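Side-chain contact in monosaccharide ABC transporter substrate-binding protein, CUT2 family (Acidothermus cellulolyticus, PDB 4RU1), which binds myo-inositol and probably delivers sugars or related polyols to an ABC transporter for uptake: residues I210-I215 / D231-V236. Residues are numbered along the deposited sequence; the frame is centred on the assembly and turned at random.
With INS (1,2,3,4,5,6-hexahydroxy-cyclohexane), chain M.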
loop_
_atom_site.group_PDB
_atom_site.type_symbol
_atom_site.label_atom_id
_atom_site.label_comp_id
_atom_site.label_asym_id
_atom_site.label_seq_id
_atom_site.Cartn_x
_atom_site.Cartn_y
_atom_site.Cartn_z
ATOM N N ILE A 210 9.518 2.262 6.937
ATOM C CA ILE A 210 9.620 3.637 7.542
ATOM C C ILE A 210 9.366 3.545 9.048
ATOM O O ILE A 210 10.001 4.254 9.876
ATOM C CB ILE A 210 8.607 4.591 6.901
ATOM C CG1 ILE A 210 8.737 4.647 5.374
ATOM C CG2 ILE A 210 8.811 5.996 7.465
ATOM C CD1 ILE A 210 10.138 4.865 4.889
ATOM N N ALA A 211 8.421 2.676 9.484
ATOM C CA ALA A 211 8.279 2.357 10.879
ATOM C C ALA A 211 9.580 2.031 11.563
ATOM O O ALA A 211 9.823 2.553 12.673
ATOM C CB ALA A 211 7.341 1.222 11.136
ATOM N N GLN A 212 10.428 1.221 10.933
ATOM C CA GLN A 212 11.697 0.849 11.558
ATOM C C GLN A 212 12.554 2.030 11.832
ATOM O O GLN A 212 13.140 2.160 12.894
ATOM C CB GLN A 212 12.465 -0.176 10.716
ATOM C CG GLN A 212 11.713 -1.382 10.287
ATOM C CD GLN A 212 11.063 -2.048 11.452
ATOM O OE1 GLN A 212 11.762 -2.319 12.432
ATOM N NE2 GLN A 212 9.717 -2.337 11.380
ATOM N N LEU A 213 12.614 2.954 10.870
ATOM C CA LEU A 213 13.415 4.145 10.950
ATOM C C LEU A 213 12.873 5.096 12.026
ATOM O O LEU A 213 13.606 5.774 12.695
ATOM C CB LEU A 213 13.393 4.838 9.566
ATOM C CG LEU A 213 14.049 3.975 8.499
ATOM C CD1 LEU A 213 13.761 4.487 7.071
ATOM C CD2 LEU A 213 15.586 3.818 8.699
ATOM N N ALA A 214 11.550 5.141 12.166
ATOM C CA ALA A 214 10.929 5.980 13.134
ATOM C C ALA A 214 11.219 5.502 14.574
ATOM O O ALA A 214 11.450 6.319 15.479
ATOM C CB ALA A 214 9.451 6.091 12.903
ATOM N N ILE A 215 11.222 4.186 14.762
ATOM C CA ILE A 215 11.472 3.624 16.097
ATOM C C ILE A 215 12.911 4.056 16.488
ATOM O O ILE A 215 13.155 4.457 17.622
ATOM C CB ILE A 215 11.379 2.096 16.085
ATOM C CG1 ILE A 215 9.925 1.657 15.869
ATOM C CG2 ILE A 215 11.945 1.461 17.387
ATOM C CD1 ILE A 215 9.815 0.221 15.430
ATOM N N ASP A 231 0.968 -1.443 7.646
ATOM C CA ASP A 231 1.642 -2.633 7.057
ATOM C C ASP A 231 2.516 -3.389 8.021
ATOM O O ASP A 231 2.979 -2.905 9.051
ATOM C CB ASP A 231 2.531 -2.241 5.834
ATOM C CG ASP A 231 1.787 -1.513 4.743
ATOM O OD1 ASP A 231 0.571 -1.746 4.540
ATOM O OD2 ASP A 231 2.422 -0.702 4.029
ATOM N N PHE A 232 2.828 -4.604 7.590
ATOM C CA PHE A 232 3.778 -5.456 8.261
ATOM C C PHE A 232 5.051 -5.580 7.455
ATOM O O PHE A 232 5.000 -5.503 6.248
ATOM C CB PHE A 232 3.178 -6.881 8.416
ATOM C CG PHE A 232 2.158 -6.998 9.505
ATOM C CD1 PHE A 232 0.860 -6.577 9.333
ATOM C CD2 PHE A 232 2.549 -7.422 10.748
ATOM C CE1 PHE A 232 -0.069 -6.692 10.369
ATOM C CE2 PHE A 232 1.642 -7.492 11.818
ATOM C CZ PHE A 232 0.338 -7.134 11.612
ATOM N N ASN A 233 6.164 -5.817 8.135
ATOM C CA ASN A 233 7.313 -6.538 7.571
ATOM C C ASN A 233 7.751 -7.577 8.609
ATOM O O ASN A 233 7.031 -7.794 9.606
ATOM C CB ASN A 233 8.450 -5.565 7.197
ATOM C CG ASN A 233 9.141 -4.965 8.398
ATOM O OD1 ASN A 233 8.796 -5.220 9.549
ATOM N ND2 ASN A 233 10.097 -4.099 8.122
ATOM N N THR A 234 8.907 -8.180 8.397
ATOM C CA THR A 234 9.312 -9.295 9.195
ATOM C C THR A 234 9.509 -8.865 10.650
ATOM O O THR A 234 9.406 -9.695 11.575
ATOM C CB THR A 234 10.607 -9.972 8.673
ATOM O OG1 THR A 234 11.687 -9.039 8.600
ATOM C CG2 THR A 234 10.396 -10.519 7.300
ATOM N N GLN A 235 9.782 -7.551 10.851
ATOM C CA GLN A 235 10.098 -7.025 12.173
ATOM C C GLN A 235 8.903 -6.550 13.015
ATOM O O GLN A 235 8.989 -6.412 14.225
ATOM C CB GLN A 235 11.093 -5.869 12.019
ATOM C CG GLN A 235 12.444 -6.312 11.461
ATOM C CD GLN A 235 13.265 -5.135 11.009
ATOM O OE1 GLN A 235 14.233 -4.741 11.652
ATOM N NE2 GLN A 235 12.860 -4.549 9.909
ATOM N N VAL A 236 7.791 -6.244 12.340
ATOM C CA VAL A 236 6.647 -5.637 12.991
ATOM C C VAL A 236 6.001 -6.482 14.097
ATOM O O VAL A 236 5.687 -5.978 15.135
ATOM C CB VAL A 236 5.643 -5.199 11.907
ATOM C CG1 VAL A 236 4.319 -4.812 12.530
ATOM C CG2 VAL A 236 6.203 -3.979 11.169
HETATM C C1 INS M . 2.046 0.824 1.194
HETATM C C2 INS M . 3.452 1.379 1.371
HETATM C C3 INS M . 4.183 1.324 0.030
HETATM C C4 INS M . 3.402 1.951 -1.104
HETATM C C5 INS M . 2.055 1.323 -1.269
HETATM C C6 INS M . 1.244 1.335 -0.001
HETATM O O1 INS M . 1.267 0.900 2.398
HETATM O O2 INS M . 3.283 2.768 1.702
HETATM O O3 INS M . 5.415 2.044 0.229
HETATM O O4 INS M . 4.143 1.865 -2.348
HETATM O O5 INS M . 1.250 1.995 -2.264
HETATM O O6 INS M . -0.006 0.605 -0.164
#
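Gln212 sets its CG anti to its carbonyl carbon and then bends at chi2 (-52°), which lays its amide against Asn233 and Gln235 across the contact. Asn233 meets it from the opposite direction, its CG held between its own backbone N and carbonyl carbon (chi1 71°). The amides of Gln212 and Gln235 are stacked, their planes 29° apart, and Gln212 OE1 lies 3.5 Å from Gln235 CD. Toward Asn233, Gln212 NE2 comes within 3.5 Å of Asn233 OD1 without counting as a hydrogen bond, the two amide planes being moderately inclined to each other. Val236 adds a lighter contact, its CG2 3.9 Å from Gln212 NE2.

The polar grip on Gln212 comes from elsewhere, since NE2 hydrogen-bonds to Glu239 and weakly to Ala208 O. Asn233 OD1 is committed to its own turn: it accepts from Gln235 N at 2.8 Å, with the donor above the carbonyl plane, and weakly from Val236 N at 3.1 Å. Through these bonds Asn233 OD1 caps the turn that leads into helix 236-241; the residues from Asn233 to Val236 form a type I turn. With the amide removed, as by an alanine at Gln212, Glu239 would probably lose this donor and the Gln235 amide its stacking partner.

Upstream, Asp231 accepts from the inositol O1 through OD2 at 2.6 Å, joining Gln251 and Arg161 among the residues that hold the ligand. The contact thus packs helix 208-220 against the loop between strand 226-230 and helix 236-241, a strand-to-helix connection that carries a ligand-binding aspartate at the interdomain cleft, as in periplasmic sugar-binding proteins with two alpha/beta domains.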